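Local coordinates for bacterial transferase hexapeptide (Three repeats) family protein (Acinetobacter baumannii, PDB 4M9C), which probably acetylates a UDP-linked amino sugar on the route to UDP-N,N'-diacetylbacillosamine, as a bacterial acetyltransferase with a left-handed beta-helix, at residues A[88-93]-A[106-111]; A[95-100]-A[113-118]; A[145-150]-A[163-168]. All coordinates share one frame; numbering follows the deposited sequence.

Contact 1: residues A[88-93]-A[106-111]; sequences VQHLAV and IGEGSL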
loop_
_atom_site.group_PDB
_atom_site.type_symbol
_atom_site.label_atom_id
_atom_site.label_comp_id
_atom_site.label_asym_id
_atom_site.label_seq_id
_atom_site.Cartn_x
_atom_site.Cartn_y
_atom_site.Cartn_z
ATOM N N VAL A 88 -33.745 8.621 -3.944
ATOM C CA VAL A 88 -32.630 8.952 -3.061
ATOM C C VAL A 88 -31.356 9.178 -3.881
ATOM O O VAL A 88 -31.088 8.474 -4.858
ATOM C CB VAL A 88 -32.386 7.849 -2.004
ATOM C CG1 VAL A 88 -31.217 8.219 -1.095
ATOM C CG2 VAL A 88 -33.643 7.613 -1.191
ATOM N N GLN A 89 -30.578 10.167 -3.472
ATOM C CA GLN A 89 -29.375 10.568 -4.188
ATOM C C GLN A 89 -28.191 9.674 -3.809
ATOM O O GLN A 89 -28.058 9.262 -2.657
ATOM C CB GLN A 89 -29.084 12.032 -3.864
ATOM C CG GLN A 89 -27.725 12.553 -4.316
ATOM C CD GLN A 89 -27.508 14.009 -3.901
ATOM O OE1 GLN A 89 -26.382 14.515 -3.923
ATOM N NE2 GLN A 89 -28.594 14.684 -3.520
ATOM N N HIS A 90 -27.346 9.357 -4.782
ATOM C CA HIS A 90 -26.186 8.514 -4.530
ATOM C C HIS A 90 -24.952 9.368 -4.298
ATOM O O HIS A 90 -24.638 10.239 -5.100
ATOM C CB HIS A 90 -25.928 7.607 -5.723
ATOM C CG HIS A 90 -27.072 6.705 -6.054
ATOM N ND1 HIS A 90 -27.476 5.681 -5.222
ATOM C CD2 HIS A 90 -27.891 6.664 -7.131
ATOM C CE1 HIS A 90 -28.499 5.052 -5.774
ATOM N NE2 HIS A 90 -28.770 5.628 -6.933
ATOM N N LEU A 91 -24.238 9.091 -3.216
ATOM C CA LEU A 91 -23.026 9.824 -2.879
ATOM C C LEU A 91 -21.774 9.142 -3.422
ATOM O O LEU A 91 -21.705 7.910 -3.507
ATOM C CB LEU A 91 -22.901 9.936 -1.363
ATOM C CG LEU A 91 -24.020 10.709 -0.686
ATOM C CD1 LEU A 91 -23.914 10.555 0.811
ATOM C CD2 LEU A 91 -23.920 12.172 -1.088
ATOM N N ALA A 92 -20.788 9.951 -3.784
ATOM C CA ALA A 92 -19.451 9.443 -4.069
ATOM C C ALA A 92 -18.581 9.751 -2.855
ATOM O O ALA A 92 -18.618 10.861 -2.321
ATOM C CB ALA A 92 -18.877 10.102 -5.330
ATOM N N VAL A 93 -17.800 8.772 -2.419
ATOM C CA VAL A 93 -16.993 8.935 -1.221
ATOM C C VAL A 93 -15.558 8.540 -1.541
ATOM O O VAL A 93 -15.325 7.456 -2.070
ATOM C CB VAL A 93 -17.543 8.034 -0.093
ATOM C CG1 VAL A 93 -16.654 8.079 1.138
ATOM C CG2 VAL A 93 -18.951 8.454 0.262
ATOM N N ILE A 106 -15.471 8.072 -13.936
ATOM C CA ILE A 106 -16.038 7.215 -12.898
ATOM C C ILE A 106 -17.547 7.422 -12.794
ATOM O O ILE A 106 -18.001 8.558 -12.650
ATOM C CB ILE A 106 -15.442 7.568 -11.511
ATOM C CG1 ILE A 106 -13.914 7.552 -11.547
ATOM C CG2 ILE A 106 -15.963 6.611 -10.443
ATOM C CD1 ILE A 106 -13.264 8.154 -10.299
ATOM N N GLY A 107 -18.318 6.334 -12.831
ATOM C CA GLY A 107 -19.761 6.419 -12.651
ATOM C C GLY A 107 -20.163 6.773 -11.224
ATOM O O GLY A 107 -19.333 6.740 -10.317
ATOM N N GLU A 108 -21.440 7.106 -11.023
ATOM C CA GLU A 108 -21.952 7.486 -9.709
ATOM C C GLU A 108 -21.776 6.396 -8.646
ATOM O O GLU A 108 -21.640 5.210 -8.958
ATOM C CB GLU A 108 -23.440 7.829 -9.811
ATOM C CG GLU A 108 -24.284 6.636 -10.252
ATOM C CD GLU A 108 -25.769 6.959 -10.360
ATOM O OE1 GLU A 108 -26.516 6.102 -10.874
ATOM O OE2 GLU A 108 -26.185 8.062 -9.935
ATOM N N GLY A 109 -21.796 6.805 -7.383
ATOM C CA GLY A 109 -21.779 5.858 -6.282
ATOM C C GLY A 109 -20.455 5.155 -6.048
ATOM O O GLY A 109 -20.424 4.064 -5.484
ATOM N N SER A 110 -19.354 5.774 -6.460
ATOM C CA SER A 110 -18.050 5.177 -6.189
ATOM C C SER A 110 -17.700 5.296 -4.710
ATOM O O SER A 110 -18.173 6.189 -4.009
ATOM C CB SER A 110 -16.946 5.793 -7.065
ATOM O OG SER A 110 -16.794 7.177 -6.785
ATOM N N LEU A 111 -16.885 4.367 -4.234
ATOM C CA LEU A 111 -16.428 4.383 -2.857
ATOM C C LEU A 111 -14.948 4.018 -2.849
ATOM O O LEU A 111 -14.590 2.876 -3.127
ATOM C CB LEU A 111 -17.226 3.371 -2.033
ATOM C CG LEU A 111 -16.686 3.097 -0.628
ATOM C CD1 LEU A 111 -16.785 4.337 0.243
ATOM C CD2 LEU A 111 -17.436 1.937 0.002
HETATM O O HOH W 1 -22.541 9.521 -6.951
HETATM O O HOH W 2 -20.604 5.775 -2.162
HETATM O O HOH W 3 -15.367 8.374 -4.665
#

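Contact 2: residues A[95-100]-A[113-118]; sequences STNTVI and CPFTCL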
loop_
_atom_site.group_PDB
_atom_site.type_symbol
_atom_site.label_atom_id
_atom_site.label_comp_id
_atom_site.label_asym_id
_atom_site.label_seq_id
_atom_site.Cartn_x
_atom_site.Cartn_y
_atom_site.Cartn_z
ATOM N N SER A 95 -11.279 8.942 0.075
ATOM C CA SER A 95 -10.537 9.167 1.295
ATOM C C SER A 95 -9.604 10.322 1.039
ATOM O O SER A 95 -9.273 10.614 -0.111
ATOM C CB SER A 95 -9.734 7.927 1.653
ATOM O OG SER A 95 -10.611 6.823 1.750
ATOM N N THR A 96 -9.181 10.976 2.112
ATOM C CA THR A 96 -8.261 12.101 2.000
ATOM C C THR A 96 -7.005 11.740 1.214
ATOM O O THR A 96 -6.539 12.519 0.392
ATOM C CB THR A 96 -7.861 12.622 3.384
ATOM O OG1 THR A 96 -9.043 13.008 4.090
ATOM C CG2 THR A 96 -6.928 13.844 3.267
ATOM N N ASN A 97 -6.451 10.558 1.455
ATOM C CA ASN A 97 -5.197 10.223 0.793
ATOM C C ASN A 97 -5.356 9.495 -0.548
ATOM O O ASN A 97 -4.366 9.035 -1.121
ATOM C CB ASN A 97 -4.258 9.443 1.726
ATOM C CG ASN A 97 -4.765 8.037 2.033
ATOM O OD1 ASN A 97 -5.778 7.597 1.489
ATOM N ND2 ASN A 97 -4.063 7.336 2.915
ATOM N N THR A 98 -6.586 9.386 -1.043
ATOM C CA THR A 98 -6.826 8.745 -2.340
ATOM C C THR A 98 -6.142 9.541 -3.447
ATOM O O THR A 98 -6.178 10.773 -3.447
ATOM C CB THR A 98 -8.337 8.645 -2.662
ATOM O OG1 THR A 98 -8.963 7.696 -1.784
ATOM C CG2 THR A 98 -8.571 8.203 -4.111
ATOM N N VAL A 99 -5.518 8.835 -4.382
ATOM C CA VAL A 99 -4.877 9.467 -5.527
ATOM C C VAL A 99 -5.610 9.089 -6.813
ATOM O O VAL A 99 -5.871 7.905 -7.062
ATOM C CB VAL A 99 -3.398 9.027 -5.643
ATOM C CG1 VAL A 99 -2.785 9.500 -6.971
ATOM C CG2 VAL A 99 -2.598 9.543 -4.455
ATOM N N ILE A 100 -5.954 10.094 -7.614
ATOM C CA ILE A 100 -6.542 9.893 -8.939
ATOM C C ILE A 100 -5.779 10.784 -9.928
ATOM O O ILE A 100 -5.648 11.983 -9.689
ATOM C CB ILE A 100 -8.036 10.292 -8.958
ATOM C CG1 ILE A 100 -8.840 9.453 -7.953
ATOM C CG2 ILE A 100 -8.617 10.159 -10.371
ATOM C CD1 ILE A 100 -10.227 10.032 -7.656
ATOM N N CYS A 113 -11.607 3.797 -0.631
ATOM C CA CYS A 113 -11.131 3.781 0.743
ATOM C C CYS A 113 -9.682 4.288 0.855
ATOM O O CYS A 113 -9.052 4.611 -0.151
ATOM C CB CYS A 113 -11.301 2.370 1.327
ATOM S SG CYS A 113 -13.067 1.823 1.349
ATOM N N PRO A 114 -9.159 4.382 2.087
ATOM C CA PRO A 114 -7.801 4.900 2.285
ATOM C C PRO A 114 -6.716 4.145 1.513
ATOM O O PRO A 114 -6.765 2.918 1.383
ATOM C CB PRO A 114 -7.595 4.749 3.792
ATOM C CG PRO A 114 -8.998 4.956 4.352
ATOM C CD PRO A 114 -9.883 4.231 3.365
ATOM N N PHE A 115 -5.749 4.900 1.009
ATOM C CA PHE A 115 -4.611 4.368 0.255
ATOM C C PHE A 115 -4.992 3.752 -1.083
ATOM O O PHE A 115 -4.299 2.863 -1.591
ATOM C CB PHE A 115 -3.787 3.372 1.092
ATOM C CG PHE A 115 -3.256 3.963 2.356
ATOM C CD1 PHE A 115 -2.153 4.810 2.330
ATOM C CD2 PHE A 115 -3.878 3.710 3.568
ATOM C CE1 PHE A 115 -1.666 5.385 3.500
ATOM C CE2 PHE A 115 -3.399 4.276 4.737
ATOM C CZ PHE A 115 -2.287 5.112 4.705
ATOM N N THR A 116 -6.083 4.221 -1.666
ATOM C CA THR A 116 -6.434 3.768 -3.007
ATOM C C THR A 116 -5.821 4.673 -4.061
ATOM O O THR A 116 -5.505 5.833 -3.798
ATOM C CB THR A 116 -7.945 3.723 -3.239
ATOM O OG1 THR A 116 -8.556 4.883 -2.655
ATOM C CG2 THR A 116 -8.539 2.441 -2.638
ATOM N N CYS A 117 -5.688 4.140 -5.266
ATOM C CA CYS A 117 -5.026 4.854 -6.337
ATOM C C CYS A 117 -5.633 4.471 -7.672
ATOM O O CYS A 117 -5.740 3.290 -7.991
ATOM C CB CYS A 117 -3.533 4.524 -6.336
ATOM S SG CYS A 117 -2.556 5.443 -7.594
ATOM N N LEU A 118 -6.051 5.475 -8.434
ATOM C CA LEU A 118 -6.483 5.292 -9.815
ATOM C C LEU A 118 -5.516 6.115 -10.670
ATOM O O LEU A 118 -5.341 7.310 -10.416
ATOM C CB LEU A 118 -7.903 5.833 -9.982
ATOM C CG LEU A 118 -9.158 4.975 -9.750
ATOM C CD1 LEU A 118 -8.945 3.701 -8.918
ATOM C CD2 LEU A 118 -10.268 5.827 -9.175
#

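Contact 3: residues A[145-150]-A[163-168]; sequences YVTFAP and HAYIGT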
loop_
_atom_site.group_PDB
_atom_site.type_symbol
_atom_site.label_atom_id
_atom_site.label_comp_id
_atom_site.label_asym_id
_atom_site.label_seq_id
_atom_site.Cartn_x
_atom_site.Cartn_y
_atom_site.Cartn_z
ATOM N N TYR A 145 -20.988 -2.327 -10.616
ATOM C CA TYR A 145 -21.086 -3.188 -9.441
ATOM C C TYR A 145 -19.876 -4.087 -9.262
ATOM O O TYR A 145 -20.002 -5.255 -8.887
ATOM C CB TYR A 145 -22.402 -3.996 -9.468
ATOM C CG TYR A 145 -23.604 -3.076 -9.519
ATOM C CD1 TYR A 145 -24.018 -2.389 -8.385
ATOM C CD2 TYR A 145 -24.294 -2.858 -10.705
ATOM C CE1 TYR A 145 -25.095 -1.529 -8.418
ATOM C CE2 TYR A 145 -25.386 -1.996 -10.750
ATOM C CZ TYR A 145 -25.773 -1.335 -9.602
ATOM O OH TYR A 145 -26.850 -0.482 -9.624
ATOM N N VAL A 146 -18.704 -3.526 -9.532
ATOM C CA VAL A 146 -17.447 -4.228 -9.337
ATOM C C VAL A 146 -16.897 -3.901 -7.953
ATOM O O VAL A 146 -17.005 -2.758 -7.471
ATOM C CB VAL A 146 -16.432 -3.845 -10.429
ATOM C CG1 VAL A 146 -15.048 -4.388 -10.102
ATOM C CG2 VAL A 146 -16.916 -4.357 -11.788
ATOM N N THR A 147 -16.313 -4.907 -7.315
ATOM C CA THR A 147 -15.794 -4.766 -5.967
ATOM C C THR A 147 -14.347 -5.202 -5.897
ATOM O O THR A 147 -14.014 -6.322 -6.293
ATOM C CB THR A 147 -16.614 -5.622 -4.979
ATOM O OG1 THR A 147 -17.958 -5.140 -4.945
ATOM C CG2 THR A 147 -16.026 -5.541 -3.586
ATOM N N PHE A 148 -13.486 -4.310 -5.412
ATOM C CA PHE A 148 -12.079 -4.627 -5.149
ATOM C C PHE A 148 -11.940 -4.736 -3.649
ATOM O O PHE A 148 -12.149 -3.751 -2.930
ATOM C CB PHE A 148 -11.134 -3.494 -5.624
ATOM C CG PHE A 148 -10.803 -3.528 -7.100
ATOM C CD1 PHE A 148 -9.672 -2.891 -7.573
ATOM C CD2 PHE A 148 -11.628 -4.175 -8.009
ATOM C CE1 PHE A 148 -9.360 -2.902 -8.924
ATOM C CE2 PHE A 148 -11.328 -4.184 -9.359
ATOM C CZ PHE A 148 -10.192 -3.550 -9.819
ATOM N N ALA A 149 -11.586 -5.921 -3.170
ATOM C CA ALA A 149 -11.304 -6.115 -1.760
ATOM C C ALA A 149 -9.984 -5.408 -1.475
ATOM O O ALA A 149 -9.302 -4.989 -2.404
ATOM C CB ALA A 149 -11.196 -7.608 -1.449
ATOM N N PRO A 150 -9.610 -5.292 -0.196
ATOM C CA PRO A 150 -8.370 -4.609 0.187
ATOM C C PRO A 150 -7.132 -5.227 -0.449
ATOM O O PRO A 150 -6.990 -6.447 -0.473
ATOM C CB PRO A 150 -8.324 -4.775 1.713
ATOM C CG PRO A 150 -9.735 -5.035 2.117
ATOM C CD PRO A 150 -10.383 -5.755 0.970
ATOM N N HIS A 163 -20.069 -6.838 -12.066
ATOM C CA HIS A 163 -20.272 -7.750 -10.937
ATOM C C HIS A 163 -19.088 -8.635 -10.563
ATOM O O HIS A 163 -19.219 -9.513 -9.720
ATOM C CB HIS A 163 -21.544 -8.598 -11.146
ATOM C CG HIS A 163 -22.806 -7.834 -10.895
ATOM N ND1 HIS A 163 -23.262 -7.558 -9.623
ATOM C CD2 HIS A 163 -23.681 -7.247 -11.745
ATOM C CE1 HIS A 163 -24.378 -6.851 -9.702
ATOM N NE2 HIS A 163 -24.659 -6.657 -10.978
ATOM N N ALA A 164 -17.929 -8.410 -11.173
ATOM C CA ALA A 164 -16.742 -9.157 -10.775
ATOM C C ALA A 164 -16.300 -8.767 -9.352
ATOM O O ALA A 164 -16.521 -7.644 -8.911
ATOM C CB ALA A 164 -15.635 -8.931 -11.760
ATOM N N TYR A 165 -15.702 -9.711 -8.633
ATOM C CA TYR A 165 -15.155 -9.451 -7.299
ATOM C C TYR A 165 -13.671 -9.809 -7.323
ATOM O O TYR A 165 -13.317 -10.939 -7.639
ATOM C CB TYR A 165 -15.882 -10.294 -6.236
ATOM C CG TYR A 165 -15.287 -10.205 -4.834
ATOM C CD1 TYR A 165 -14.285 -11.078 -4.427
ATOM C CD2 TYR A 165 -15.731 -9.250 -3.922
ATOM C CE1 TYR A 165 -13.740 -11.001 -3.158
ATOM C CE2 TYR A 165 -15.193 -9.169 -2.639
ATOM C CZ TYR A 165 -14.200 -10.049 -2.264
ATOM O OH TYR A 165 -13.651 -9.982 -1.000
ATOM N N ILE A 166 -12.809 -8.845 -7.009
ATOM C CA ILE A 166 -11.374 -9.096 -6.931
ATOM C C ILE A 166 -10.962 -9.232 -5.474
ATOM O O ILE A 166 -11.046 -8.273 -4.703
ATOM C CB ILE A 166 -10.553 -7.979 -7.610
ATOM C CG1 ILE A 166 -11.148 -7.642 -8.980
ATOM C CG2 ILE A 166 -9.091 -8.408 -7.745
ATOM C CD1 ILE A 166 -11.218 -8.839 -9.947
ATOM N N GLY A 167 -10.499 -10.425 -5.111
ATOM C CA GLY A 167 -10.257 -10.772 -3.723
ATOM C C GLY A 167 -9.077 -10.074 -3.079
ATOM O O GLY A 167 -8.250 -9.465 -3.756
ATOM N N THR A 168 -9.004 -10.172 -1.754
ATOM C CA THR A 168 -8.015 -9.430 -0.978
ATOM C C THR A 168 -6.584 -9.893 -1.308
ATOM O O THR A 168 -6.267 -11.087 -1.260
ATOM C CB THR A 168 -8.334 -9.481 0.560
ATOM O OG1 THR A 168 -7.333 -8.769 1.296
ATOM C CG2 THR A 168 -8.387 -10.915 1.064
HETATM O O HOH W 4 -18.538 -7.569 -6.938
#

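Contact 1: residues A[88-93]-A[106-111]
Ser110 O is the best-held polar atom of this contact, gripped by two hydrogen bonds. Val93 N donates one of 3.1 Å. The bond is nearly straight at hydrogen (166°), but the donor sits above the carbonyl plane. Water 2 donates the other and also bonds Leu91 O, so it ties the two carbonyls together. A CA-H...O contact from Ala92 CA adds a weaker approach to Ser110 O.

Two more waters join the backbones. Water 1 accepts from Gly109 N at 2.8 Å and donates to His90 O. Water 3 lies 2.8 Å from Ser110 OG and gives a weak bond to Val93 O. Ser110 OG stands between its own backbone N and carbonyl carbon (chi1 63°) and also lies 3.9 Å from Ala92 CB. Gly109 has a positive phi, and its CA comes to 3.5 Å from Leu91 O.

Val93 and Leu111 lie side by side and point the same way. Leu111 CD1 touches Val93 CB and CG1, each at 3.8 Å. Helix 14-24 packs on both side chains.

The His90 ring and the Glu108 carboxylate cross obliquely, their planes 75° apart. CD2 of His90 is 3.6 Å from Glu108 OE2. The ring nitrogen NE2 of His90 bonds Glu84 of helix 73-85 instead, and Phe127 meets the ring edge-to-face. The two nearby carboxylates could favour a protonated imidazole.

Val93 and Leu111 form a single backbone bridge. The segment 88-93 contains the edge strand 89-90 of the N-terminal sheet, beside strand 63-68. The segment 106-111 spans the loop from the end of strand 104-106 to the start of strand 111-112. The contact is therefore the junction of a Rossmann-like N-terminal domain with the first coil of a left-handed beta-helix.

Contact 2: residues A[95-100]-A[113-118]
Backbone hydrogen bonds join the two segments in parallel register. Val99 N donates to Thr116 O at 3.1 Å, in the carbonyl plane. Val99 O accepts from Leu118 N at 2.8 Å, nearly along the C=O axis. CA-H...O contacts from Cys117 CA to Val99 O and from Ile100 CA to Leu118 O run beside them.

The side-chain hydrogen bonds gather at the turns. Asn97 CG stands between its own backbone N and carbonyl carbon (chi1 69°), which brings the amide over the turn Cys113-Thr116. Its OD1 takes the N-H of Phe115 at 2.7 Å, almost straight at hydrogen (175°) but from above the amide plane. Thr98 OG1 accepts from Ser95 N and donates to Thr116 OG1 at 3.0 Å. Thr116 OG1 donates in turn to Cys113 O at 2.6 Å. This chain of bonds ties the type I turn Ser95-Thr98 to the type II turn Cys113-Thr116. Ser95 OG lies beside the Pro114 ring and bonds Leu112 O.

Such stacked turns and short parallel strands are the corners and faces of successive coils in a left-handed beta-helix of hexapeptide repeats. Strand 99-100 is the edge of its sheet within the chain.

One polar-aromatic contact stands out. Asn97 ND2 sits 3.1 Å above the plane of the Phe115 ring, over its centre. The amide and ring planes are 58° apart. Phe115 also stacks with Tyr133 of its own chain. Phe115 O bonds Tyr133 OH of the second subunit, and the Phe115 rings of these two chains pack together.

Apolar contacts follow the strands. Val99 CG1 meets Cys117 SG at 4.1 Å. Ile100 and Leu118 lie side by side on one face of the sheet, both touching Leu112, and Ile100 CG1 is 4.1 Å from Leu118 CD2.

Contact 3: residues A[145-150]-A[163-168]
Tyr145 and His163 each hold CG anti to the carbonyl carbon (chi1 -58° and -76°), so their side chains run the same way. The rings are near parallel (planes 16° apart) but slid apart and barely overlap. Instead Tyr145 CB lies over the imidazole face, 3.7 Å from its centroid, in a CH-pi contact. His163 ND1 bonds Ser73, at the start of helix 73-85.

Thr147 turns CG2 anti to its backbone N. The methyl then meets Tyr165 CD2 at 3.7 Å, and OG1 is left to bond Arg76 and Ala71 O. Tyr165 CG is also anti to N, which carries the phenol along the next residues until OH is 3.4 Å from Ala149 CB.

Thr147 and Phe148 pair in parallel with Tyr165 and Ile166, as neighbouring coils do on one face of a left-handed beta-helix. Thr147 O takes Ile166 N at 2.9 Å, and Ile166 O takes Ala149 N.

On the other side of this sheet, Ile166 CG1 packs 3.5 Å from Phe148 CE2. Thr168 OG1, anti to its N, donates to Pro150 O at 2.9 Å and also bonds Asn155 of the third subunit.

All three contacts pair segments that lie 18 residues apart in sequence. Contact 1 is where the N-terminal domain meets the first coil. Contact 2 continues from it along the chain, since the segments of the two alternate. Their centres are about 15 Å apart, and they touch where Ile106 CD1 packs 4.0 Å from Leu118 CD2. Contact 3 lies further along the beta-helix, its centre about 17 Å from that of contact 1 and about 16 Å from that of contact 2. Its nearest atoms are about 7 Å from each. Helix 73-85 touches both contact 1 and contact 3. Contacts 2 and 3 both reach the third subunit of the trimer.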